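SIRV1 hypothetical protein ORF119 (Sulfolobus islandicus rudivirus 1 variant xx, PDB 2X3G) probably acts as a Rep-type HUH endonuclease that nicks DNA to start replication of the linear viral genome, working as a dimer. Local coordinates at residues 13-18 against 92-97; 21-26 against 61-66; 48-53 against 67-72. All coordinates share one frame; numbering follows the deposited sequence.

Interaction 1. Residues 13-18 against 92-97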
loop_
_atom_site.group_PDB
_atom_site.type_symbol
_atom_site.label_atom_id
_atom_site.label_comp_id
_atom_site.label_asym_id
_atom_site.label_seq_id
_atom_site.Cartn_x
_atom_site.Cartn_y
_atom_site.Cartn_z
ATOM N N TYR A 13 2.326 23.768 -12.442
ATOM C CA TYR A 13 1.458 23.475 -13.578
ATOM C C TYR A 13 0.108 24.136 -13.404
ATOM O O TYR A 13 -0.413 24.191 -12.304
ATOM C CB TYR A 13 1.299 21.946 -13.752
ATOM C CG TYR A 13 2.541 21.337 -14.329
ATOM C CD1 TYR A 13 2.649 21.083 -15.696
ATOM C CD2 TYR A 13 3.650 21.084 -13.549
ATOM C CE1 TYR A 13 3.786 20.558 -16.219
ATOM C CE2 TYR A 13 4.791 20.554 -14.068
ATOM C CZ TYR A 13 4.870 20.304 -15.419
ATOM O OH TYR A 13 6.025 19.802 -15.974
ATOM N N ILE A 14 -0.480 24.602 -14.507
ATOM C CA ILE A 14 -1.727 25.351 -14.401
ATOM C C ILE A 14 -2.826 24.451 -13.854
ATOM O O ILE A 14 -3.542 24.831 -12.927
ATOM C CB ILE A 14 -2.127 25.967 -15.768
ATOM C CG1 ILE A 14 -1.119 27.047 -16.176
ATOM C CG2 ILE A 14 -3.507 26.580 -15.703
ATOM C CD1 ILE A 14 -1.232 27.422 -17.627
ATOM N N TYR A 15 -2.883 23.227 -14.368
ATOM C CA TYR A 15 -3.965 22.301 -14.048
ATOM C C TYR A 15 -3.457 21.060 -13.336
ATOM O O TYR A 15 -2.521 20.420 -13.796
ATOM C CB TYR A 15 -4.701 21.882 -15.315
ATOM C CG TYR A 15 -5.163 23.058 -16.140
ATOM C CD1 TYR A 15 -6.230 23.825 -15.709
ATOM C CD2 TYR A 15 -4.507 23.427 -17.329
ATOM C CE1 TYR A 15 -6.647 24.943 -16.438
ATOM C CE2 TYR A 15 -4.911 24.523 -18.053
ATOM C CZ TYR A 15 -5.991 25.268 -17.618
ATOM O OH TYR A 15 -6.419 26.368 -18.321
ATOM N N THR A 16 -4.081 20.757 -12.200
ATOM C CA THR A 16 -3.868 19.510 -11.467
ATOM C C THR A 16 -5.217 18.801 -11.412
ATOM O O THR A 16 -6.134 19.260 -10.725
ATOM C CB THR A 16 -3.431 19.738 -10.017
ATOM O OG1 THR A 16 -2.191 20.467 -9.959
ATOM C CG2 THR A 16 -3.255 18.389 -9.338
ATOM N N TYR A 17 -5.328 17.707 -12.153
ATOM C CA TYR A 17 -6.565 16.930 -12.206
ATOM C C TYR A 17 -6.413 15.702 -11.329
ATOM O O TYR A 17 -5.433 14.967 -11.463
ATOM C CB TYR A 17 -6.842 16.481 -13.625
ATOM C CG TYR A 17 -7.153 17.584 -14.592
ATOM C CD1 TYR A 17 -8.410 18.155 -14.628
ATOM C CD2 TYR A 17 -6.171 18.069 -15.464
ATOM C CE1 TYR A 17 -8.716 19.157 -15.524
ATOM C CE2 TYR A 17 -6.475 19.087 -16.381
ATOM C CZ TYR A 17 -7.762 19.622 -16.385
ATOM O OH TYR A 17 -8.104 20.614 -17.253
ATOM N N PHE A 18 -7.385 15.499 -10.440
ATOM C CA PHE A 18 -7.481 14.331 -9.578
ATOM C C PHE A 18 -8.601 13.473 -10.136
ATOM O O PHE A 18 -9.761 13.863 -10.090
ATOM C CB PHE A 18 -7.736 14.758 -8.115
ATOM C CG PHE A 18 -8.022 13.624 -7.183
ATOM C CD1 PHE A 18 -7.260 12.471 -7.221
ATOM C CD2 PHE A 18 -9.044 13.717 -6.258
ATOM C CE1 PHE A 18 -7.543 11.410 -6.384
ATOM C CE2 PHE A 18 -9.321 12.678 -5.401
ATOM C CZ PHE A 18 -8.568 11.515 -5.461
ATOM N N ILE A 92 -13.640 13.327 -12.087
ATOM C CA ILE A 92 -12.524 14.211 -12.367
ATOM C C ILE A 92 -12.747 15.521 -11.620
ATOM O O ILE A 92 -13.812 16.109 -11.707
ATOM C CB ILE A 92 -12.339 14.493 -13.881
ATOM C CG1 ILE A 92 -12.205 13.195 -14.663
ATOM C CG2 ILE A 92 -11.114 15.421 -14.129
ATOM C CD1 ILE A 92 -12.092 13.378 -16.201
ATOM N N GLU A 93 -11.714 15.965 -10.901
ATOM C CA GLU A 93 -11.768 17.186 -10.112
ATOM C C GLU A 93 -10.524 17.984 -10.455
ATOM O O GLU A 93 -9.452 17.418 -10.668
ATOM C CB GLU A 93 -11.752 16.877 -8.597
ATOM C CG GLU A 93 -13.020 16.287 -8.004
ATOM C CD GLU A 93 -14.171 17.282 -7.908
ATOM O OE1 GLU A 93 -13.936 18.514 -7.998
ATOM O OE2 GLU A 93 -15.326 16.830 -7.747
ATOM N N LEU A 94 -10.664 19.300 -10.502
ATOM C CA LEU A 94 -9.510 20.170 -10.550
ATOM C C LEU A 94 -9.156 20.453 -9.129
ATOM O O LEU A 94 -10.001 20.911 -8.364
ATOM C CB LEU A 94 -9.827 21.494 -11.259
ATOM C CG LEU A 94 -9.321 21.693 -12.674
ATOM C CD1 LEU A 94 -9.599 23.157 -13.061
ATOM C CD2 LEU A 94 -7.830 21.372 -12.829
ATOM N N VAL A 95 -7.918 20.175 -8.748
ATOM C CA VAL A 95 -7.500 20.411 -7.377
ATOM C C VAL A 95 -7.095 21.870 -7.225
ATOM O O VAL A 95 -6.157 22.305 -7.884
ATOM C CB VAL A 95 -6.293 19.531 -6.991
ATOM C CG1 VAL A 95 -5.921 19.809 -5.529
ATOM C CG2 VAL A 95 -6.646 18.049 -7.213
ATOM N N PRO A 96 -7.765 22.617 -6.330
ATOM C CA PRO A 96 -7.363 24.031 -6.200
ATOM C C PRO A 96 -5.913 24.200 -5.726
ATOM O O PRO A 96 -5.354 23.330 -5.032
ATOM C CB PRO A 96 -8.345 24.585 -5.161
ATOM C CG PRO A 96 -9.504 23.598 -5.160
ATOM C CD PRO A 96 -8.864 22.273 -5.408
ATOM N N LYS A 97 -5.334 25.344 -6.066
ATOM C CA LYS A 97 -3.951 25.652 -5.699
ATOM C C LYS A 97 -3.797 26.040 -4.238
ATOM O O LYS A 97 -3.445 27.192 -3.907
ATOM C CB LYS A 97 -3.411 26.769 -6.584
ATOM C CG LYS A 97 -3.448 26.440 -8.099
ATOM C CD LYS A 97 -2.824 25.064 -8.409
ATOM C CE LYS A 97 -2.690 24.889 -9.946
ATOM N NZ LYS A 97 -2.247 23.525 -10.346
HETATM O O HOH W 1 -5.101 22.898 -10.308
#
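Tyr17 and Leu94 sit opposite each other as a non-hydrogen-bonded pair of antiparallel strands 15-18 and 92-94, whose directions make an angle of 148°. One step along, Phe18 and Glu93 form the hydrogen-bonded pair, with Phe18 N to Glu93 O at 2.8 Å and Glu93 N giving the return bond. On the other side of Tyr17, Val95 N reaches Thr16 O at 2.8 Å in an almost straight bond (174°). The return bond of this pair is replaced by a water, which accepts from Thr16 N and donates to Val95 O. Leu94 carries the side-chain packing on the Tyr17 face. Its CD2 lies over that ring, 3.9 Å from the Tyr17 centroid and offset toward CE1, a CH-pi contact. The same methyl meets the edge of the Tyr15 ring near CD1, so it is wedged between two tyrosines. This seam adds strand 89-94 to the outside of strand 15-22 in a four-stranded antiparallel sheet backed by helices, consistent with the Rep-like core. On the other face Val95 CG2 touches Phe18 CB at 3.6 Å. Phe18 CG stands anti to its backbone N (chi1 173°), and the ring runs away from Val95 toward Val105 and Met109 of helix 99-109. Beyond the strand end Lys97 returns to the sheet: its chain bends at chi2, then extends. Its NZ donates to Tyr13 O at 2.8 Å and to the bridging water, and more weakly to Thr16 OG1 at 3.1 Å. His10 O is a further partner of this ammonium, and His10 ND1 is bonded to Thr16 OG1, so the end of helix 2-10 closes the polar cluster. Lys97 CE passes Ile14 O at 3.1 Å.

Interaction 2. Residues 21-26 against 61-66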
loop_
_atom_site.group_PDB
_atom_site.type_symbol
_atom_site.label_atom_id
_atom_site.label_comp_id
_atom_site.label_asym_id
_atom_site.label_seq_id
_atom_site.Cartn_x
_atom_site.Cartn_y
_atom_site.Cartn_z
ATOM N N ILE A 21 -10.996 6.334 -10.668
ATOM C CA ILE A 21 -11.615 5.382 -11.589
ATOM C C ILE A 21 -11.917 4.119 -10.799
ATOM O O ILE A 21 -11.045 3.608 -10.098
ATOM C CB ILE A 21 -10.671 5.070 -12.789
ATOM C CG1 ILE A 21 -10.205 6.368 -13.448
ATOM C CG2 ILE A 21 -11.337 4.113 -13.814
ATOM C CD1 ILE A 21 -8.827 6.800 -13.005
ATOM N N THR A 22 -13.169 3.663 -10.868
ATOM C CA THR A 22 -13.560 2.397 -10.291
ATOM C C THR A 22 -14.213 1.514 -11.344
ATOM O O THR A 22 -14.943 1.995 -12.214
ATOM C CB THR A 22 -14.528 2.623 -9.115
ATOM O OG1 THR A 22 -13.904 3.516 -8.168
ATOM C CG2 THR A 22 -14.865 1.311 -8.439
ATOM N N THR A 23 -13.936 0.213 -11.276
ATOM C CA THR A 23 -14.683 -0.756 -12.063
ATOM C C THR A 23 -15.245 -1.813 -11.148
ATOM O O THR A 23 -14.795 -1.957 -10.014
ATOM C CB THR A 23 -13.814 -1.453 -13.103
ATOM O OG1 THR A 23 -12.819 -2.248 -12.445
ATOM C CG2 THR A 23 -13.139 -0.442 -13.988
ATOM N N ASN A 24 -16.219 -2.561 -11.647
ATOM C CA ASN A 24 -16.751 -3.709 -10.914
ATOM C C ASN A 24 -16.223 -5.031 -11.472
ATOM O O ASN A 24 -16.854 -6.063 -11.323
ATOM C CB ASN A 24 -18.294 -3.691 -10.876
ATOM C CG ASN A 24 -18.929 -3.737 -12.257
ATOM O OD1 ASN A 24 -18.243 -3.714 -13.271
ATOM N ND2 ASN A 24 -20.253 -3.791 -12.294
ATOM N N TYR A 25 -15.055 -4.990 -12.105
ATOM C CA TYR A 25 -14.378 -6.208 -12.549
ATOM C C TYR A 25 -12.866 -6.056 -12.464
ATOM O O TYR A 25 -12.350 -4.951 -12.553
ATOM C CB TYR A 25 -14.794 -6.572 -13.973
ATOM C CG TYR A 25 -14.515 -5.486 -14.990
ATOM C CD1 TYR A 25 -15.503 -4.579 -15.352
ATOM C CD2 TYR A 25 -13.269 -5.371 -15.594
ATOM C CE1 TYR A 25 -15.258 -3.585 -16.286
ATOM C CE2 TYR A 25 -13.010 -4.376 -16.531
ATOM C CZ TYR A 25 -14.012 -3.485 -16.872
ATOM O OH TYR A 25 -13.774 -2.495 -17.796
ATOM N N LYS A 26 -12.172 -7.183 -12.300
ATOM C CA LYS A 26 -10.723 -7.194 -12.081
ATOM C C LYS A 26 -9.911 -7.643 -13.297
ATOM O O LYS A 26 -8.687 -7.487 -13.314
ATOM C CB LYS A 26 -10.386 -8.086 -10.882
ATOM C CG LYS A 26 -10.554 -7.389 -9.548
ATOM C CD LYS A 26 -10.184 -8.284 -8.373
ATOM C CE LYS A 26 -9.863 -7.440 -7.136
ATOM N NZ LYS A 26 -9.877 -8.254 -5.883
ATOM N N ASN A 61 -14.081 -6.822 -5.562
ATOM C CA ASN A 61 -14.875 -7.043 -6.779
ATOM C C ASN A 61 -14.306 -6.350 -8.034
ATOM O O ASN A 61 -14.473 -6.848 -9.151
ATOM C CB ASN A 61 -16.333 -6.601 -6.557
ATOM C CG ASN A 61 -16.478 -5.093 -6.385
ATOM O OD1 ASN A 61 -15.828 -4.488 -5.525
ATOM N ND2 ASN A 61 -17.326 -4.478 -7.208
ATOM N N GLY A 62 -13.641 -5.212 -7.861
ATOM C CA GLY A 62 -13.201 -4.437 -9.011
ATOM C C GLY A 62 -11.864 -3.764 -8.858
ATOM O O GLY A 62 -11.087 -4.098 -7.963
ATOM N N LEU A 63 -11.602 -2.828 -9.766
ATOM C CA LEU A 63 -10.388 -2.011 -9.740
ATOM C C LEU A 63 -10.699 -0.656 -9.124
ATOM O O LEU A 63 -11.827 -0.153 -9.214
ATOM C CB LEU A 63 -9.845 -1.795 -11.158
ATOM C CG LEU A 63 -9.578 -3.043 -11.999
ATOM C CD1 LEU A 63 -9.569 -2.711 -13.504
ATOM C CD2 LEU A 63 -8.286 -3.699 -11.555
ATOM N N HIS A 64 -9.677 -0.068 -8.513
ATOM C CA HIS A 64 -9.763 1.269 -7.968
ATOM C C HIS A 64 -8.440 1.969 -8.270
ATOM O O HIS A 64 -7.384 1.538 -7.782
ATOM C CB HIS A 64 -10.019 1.185 -6.466
ATOM C CG HIS A 64 -10.745 2.363 -5.909
ATOM N ND1 HIS A 64 -12.122 2.439 -5.883
ATOM C CD2 HIS A 64 -10.292 3.504 -5.336
ATOM C CE1 HIS A 64 -12.484 3.588 -5.339
ATOM N NE2 HIS A 64 -11.394 4.252 -4.994
ATOM N N TYR A 65 -8.495 3.000 -9.114
ATOM C CA TYR A 65 -7.313 3.778 -9.494
ATOM C C TYR A 65 -7.483 5.226 -9.061
ATOM O O TYR A 65 -8.569 5.768 -9.145
ATOM C CB TYR A 65 -7.111 3.810 -11.013
ATOM C CG TYR A 65 -7.089 2.496 -11.769
ATOM C CD1 TYR A 65 -7.586 2.436 -13.071
ATOM C CD2 TYR A 65 -6.551 1.339 -11.222
ATOM C CE1 TYR A 65 -7.565 1.271 -13.805
ATOM C CE2 TYR A 65 -6.516 0.168 -11.940
ATOM C CZ TYR A 65 -7.029 0.138 -13.239
ATOM O OH TYR A 65 -7.005 -1.009 -13.977
ATOM N N HIS A 66 -6.406 5.853 -8.622
ATOM C CA HIS A 66 -6.386 7.302 -8.401
ATOM C C HIS A 66 -5.232 7.853 -9.206
ATOM O O HIS A 66 -4.153 7.279 -9.205
ATOM C CB HIS A 66 -6.200 7.674 -6.925
ATOM C CG HIS A 66 -7.274 7.169 -6.024
ATOM N ND1 HIS A 66 -8.567 7.646 -6.057
ATOM C CD2 HIS A 66 -7.243 6.227 -5.055
ATOM C CE1 HIS A 66 -9.286 7.016 -5.148
ATOM N NE2 HIS A 66 -8.508 6.146 -4.532
#
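Thr23 OG1 is gripped twice: it donates to Tyr25 O at 2.7 Å, in the carbonyl plane on a lone pair, and accepts from Leu63 N at 3.0 Å. The hydroxyl reaches both because chi1 (65°) sets it between its own backbone N and carbonyl carbon. It thus ties the turn after strand 15-22 to the lead-in of strand 64-71, just before His64-Tyr65-His66, whose pattern matches the His-hydrophobic-His (HUH) motif of Rep endonucleases. Leu63 N also makes a long, weak bond to Thr23 O, and Leu63 O takes Thr23 N, while the Leu63 side chain runs beside that of Thr23, its CG 3.4 Å from Tyr25 O. Farther along, Ile21 and Tyr65 form a hydrogen-bonded antiparallel pair, Tyr65 N to Ile21 O being nearly straight (175°). Ile21 CD1 packs on Tyr65 CB, and Tyr65 OH goes on to Thr30. The two histidines point to the other face, where Thr22 OG1 lies 3.1 Å from His64 ND1 and His66 ND1 is bonded to Thr20. Their rings converge, consistent with a metal-binding pair as in relatives: His66 NE2 meets the His64 ring at its edge, in plane, 3.5 Å from His64 NE2.

Interaction 3. Residues 48-53 against 67-72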
loop_
_atom_site.group_PDB
_atom_site.type_symbol
_atom_site.label_atom_id
_atom_site.label_comp_id
_atom_site.label_asym_id
_atom_site.label_seq_id
_atom_site.Cartn_x
_atom_site.Cartn_y
_atom_site.Cartn_z
ATOM N N SER A 48 3.895 17.268 -19.206
ATOM C CA SER A 48 2.986 16.803 -18.176
ATOM C C SER A 48 3.639 15.766 -17.286
ATOM O O SER A 48 4.637 15.138 -17.682
ATOM C CB SER A 48 1.724 16.198 -18.805
ATOM O OG SER A 48 2.060 15.193 -19.747
ATOM N N HIS A 49 3.075 15.617 -16.089
ATOM C CA HIS A 49 3.431 14.546 -15.150
ATOM C C HIS A 49 2.197 13.823 -14.663
ATOM O O HIS A 49 1.118 14.400 -14.573
ATOM C CB HIS A 49 4.188 15.121 -13.964
ATOM C CG HIS A 49 5.525 15.673 -14.340
ATOM N ND1 HIS A 49 6.575 14.874 -14.737
ATOM C CD2 HIS A 49 5.969 16.950 -14.417
ATOM C CE1 HIS A 49 7.619 15.634 -15.026
ATOM N NE2 HIS A 49 7.281 16.898 -14.833
ATOM N N VAL A 50 2.348 12.543 -14.369
ATOM C CA VAL A 50 1.208 11.720 -13.976
ATOM C C VAL A 50 1.635 10.876 -12.798
ATOM O O VAL A 50 2.672 10.209 -12.848
ATOM C CB VAL A 50 0.718 10.820 -15.099
ATOM C CG1 VAL A 50 -0.458 9.950 -14.623
ATOM C CG2 VAL A 50 0.289 11.649 -16.319
ATOM N N PHE A 51 0.862 10.980 -11.720
ATOM C CA PHE A 51 1.071 10.209 -10.506
ATOM C C PHE A 51 -0.116 9.266 -10.399
ATOM O O PHE A 51 -1.244 9.703 -10.551
ATOM C CB PHE A 51 1.131 11.151 -9.313
ATOM C CG PHE A 51 1.416 10.475 -8.015
ATOM C CD1 PHE A 51 2.541 9.673 -7.863
ATOM C CD2 PHE A 51 0.603 10.686 -6.917
ATOM C CE1 PHE A 51 2.807 9.052 -6.663
ATOM C CE2 PHE A 51 0.874 10.085 -5.707
ATOM C CZ PHE A 51 1.975 9.258 -5.576
ATOM N N SER A 52 0.149 7.980 -10.187
ATOM C CA SER A 52 -0.903 6.977 -10.240
ATOM C C SER A 52 -0.785 6.005 -9.095
ATOM O O SER A 52 0.323 5.690 -8.651
ATOM C CB SER A 52 -0.852 6.216 -11.572
ATOM O OG SER A 52 0.283 5.350 -11.656
ATOM N N ILE A 53 -1.951 5.546 -8.628
ATOM C CA ILE A 53 -2.070 4.559 -7.564
ATOM C C ILE A 53 -3.109 3.531 -7.993
ATOM O O ILE A 53 -4.193 3.903 -8.437
ATOM C CB ILE A 53 -2.576 5.210 -6.250
ATOM C CG1 ILE A 53 -1.690 6.389 -5.844
ATOM C CG2 ILE A 53 -2.641 4.175 -5.128
ATOM C CD1 ILE A 53 -0.317 5.978 -5.443
ATOM N N ILE A 67 -5.466 8.971 -9.884
ATOM C CA ILE A 67 -4.488 9.544 -10.768
ATOM C C ILE A 67 -4.446 11.052 -10.577
ATOM O O ILE A 67 -5.489 11.692 -10.588
ATOM C CB ILE A 67 -4.830 9.215 -12.237
ATOM C CG1 ILE A 67 -4.909 7.704 -12.463
ATOM C CG2 ILE A 67 -3.790 9.779 -13.188
ATOM C CD1 ILE A 67 -5.074 7.333 -13.933
ATOM N N LEU A 68 -3.245 11.606 -10.383
ATOM C CA LEU A 68 -3.028 13.047 -10.543
ATOM C C LEU A 68 -2.342 13.326 -11.860
ATOM O O LEU A 68 -1.330 12.711 -12.194
ATOM C CB LEU A 68 -2.150 13.628 -9.445
ATOM C CG LEU A 68 -2.768 13.824 -8.094
ATOM C CD1 LEU A 68 -1.665 14.331 -7.161
ATOM C CD2 LEU A 68 -3.927 14.795 -8.158
ATOM N N VAL A 69 -2.918 14.247 -12.608
ATOM C CA VAL A 69 -2.349 14.696 -13.879
ATOM C C VAL A 69 -2.002 16.178 -13.685
ATOM O O VAL A 69 -2.861 16.986 -13.356
ATOM C CB VAL A 69 -3.337 14.496 -15.042
ATOM C CG1 VAL A 69 -2.815 15.157 -16.335
ATOM C CG2 VAL A 69 -3.617 12.993 -15.282
ATOM N N PHE A 70 -0.734 16.501 -13.854
ATOM C CA PHE A 70 -0.254 17.875 -13.876
ATOM C C PHE A 70 0.037 18.280 -15.314
ATOM O O PHE A 70 0.847 17.655 -15.974
ATOM C CB PHE A 70 1.029 17.948 -13.083
ATOM C CG PHE A 70 0.898 17.415 -11.706
ATOM C CD1 PHE A 70 1.253 16.094 -11.415
ATOM C CD2 PHE A 70 0.416 18.217 -10.678
ATOM C CE1 PHE A 70 1.148 15.603 -10.128
ATOM C CE2 PHE A 70 0.323 17.739 -9.407
ATOM C CZ PHE A 70 0.680 16.419 -9.122
ATOM N N THR A 71 -0.595 19.356 -15.763
ATOM C CA THR A 71 -0.552 19.751 -17.164
ATOM C C THR A 71 -0.867 21.244 -17.302
ATOM O O THR A 71 -1.546 21.840 -16.463
ATOM C CB THR A 71 -1.546 18.915 -18.004
ATOM O OG1 THR A 71 -1.413 19.214 -19.395
ATOM C CG2 THR A 71 -2.999 19.149 -17.590
ATOM N N ASN A 72 -0.378 21.823 -18.388
ATOM C CA ASN A 72 -0.575 23.243 -18.663
ATOM C C ASN A 72 -1.639 23.438 -19.723
ATOM O O ASN A 72 -1.928 24.566 -20.125
ATOM C CB ASN A 72 0.768 23.870 -19.045
ATOM C CG ASN A 72 1.707 23.945 -17.880
ATOM O OD1 ASN A 72 1.294 24.314 -16.781
ATOM N ND2 ASN A 72 2.959 23.600 -18.092
#
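Val50 CG1 and Ile67 CG2 each stand anti to their own backbone N (chi1 of Val50 179°), which brings the two methyls to 3.6 Å across the strands. They belong to the beta hairpin of strands 49-55 and 64-71, here almost exactly antiparallel at 176°. His49 with Phe70 and Phe51 with Leu68 are its hydrogen-bonded pairs, four N-H...O bonds in all; Phe51 N to Leu68 O is 2.8 Å. The side chains of Phe51 and Leu68 are closest at CB to CB, 4.1 Å, and Leu68 CD1 lies obliquely by the Phe51 ring. Val50, Val69 and Ser52 face helix 30-44, where Ile41 covers the valines and Arg38 bonds Ser52 OG, while on the opposite face Phe51 and Leu68 both touch Met109 of helix 99-109, and Phe9 stacks on the His49 ring and meets Phe70 edge-to-face. Strand 49-55 is outermost within the chain, yet a strand of the second subunit pairs with residues 51-53 and continues the sheet across the dimer; His49 ND1 is bonded to the C-terminal Ser119 of that subunit. His49 O lies near the plane of the Phe70 ring at its edge, 3.6 Å from Phe70 CD1.

In the fold
All three contacts are seams of one antiparallel sheet, ordered 49-55, 64-71, 15-22, 89-94. Interaction 3 joins the first two strands, interaction 2 the middle two, and interaction 1 the last two. Interactions 1 and 3 have centres about 9 Å apart, bridged by probable backbone bonds, Tyr17 N to Val69 O and Tyr15 N to Thr71 O. Interaction 2 lies at the far end of the sheet, about 22 Å from interaction 1 and 19 Å from interaction 3, centre to centre. Along the chain, interactions 2 and 3 nest inside the loop closed by interaction 1, their segments alternating. The sheet carries the putative HUH pair centrally, on strand 64-71, and the dimer seam at its edge.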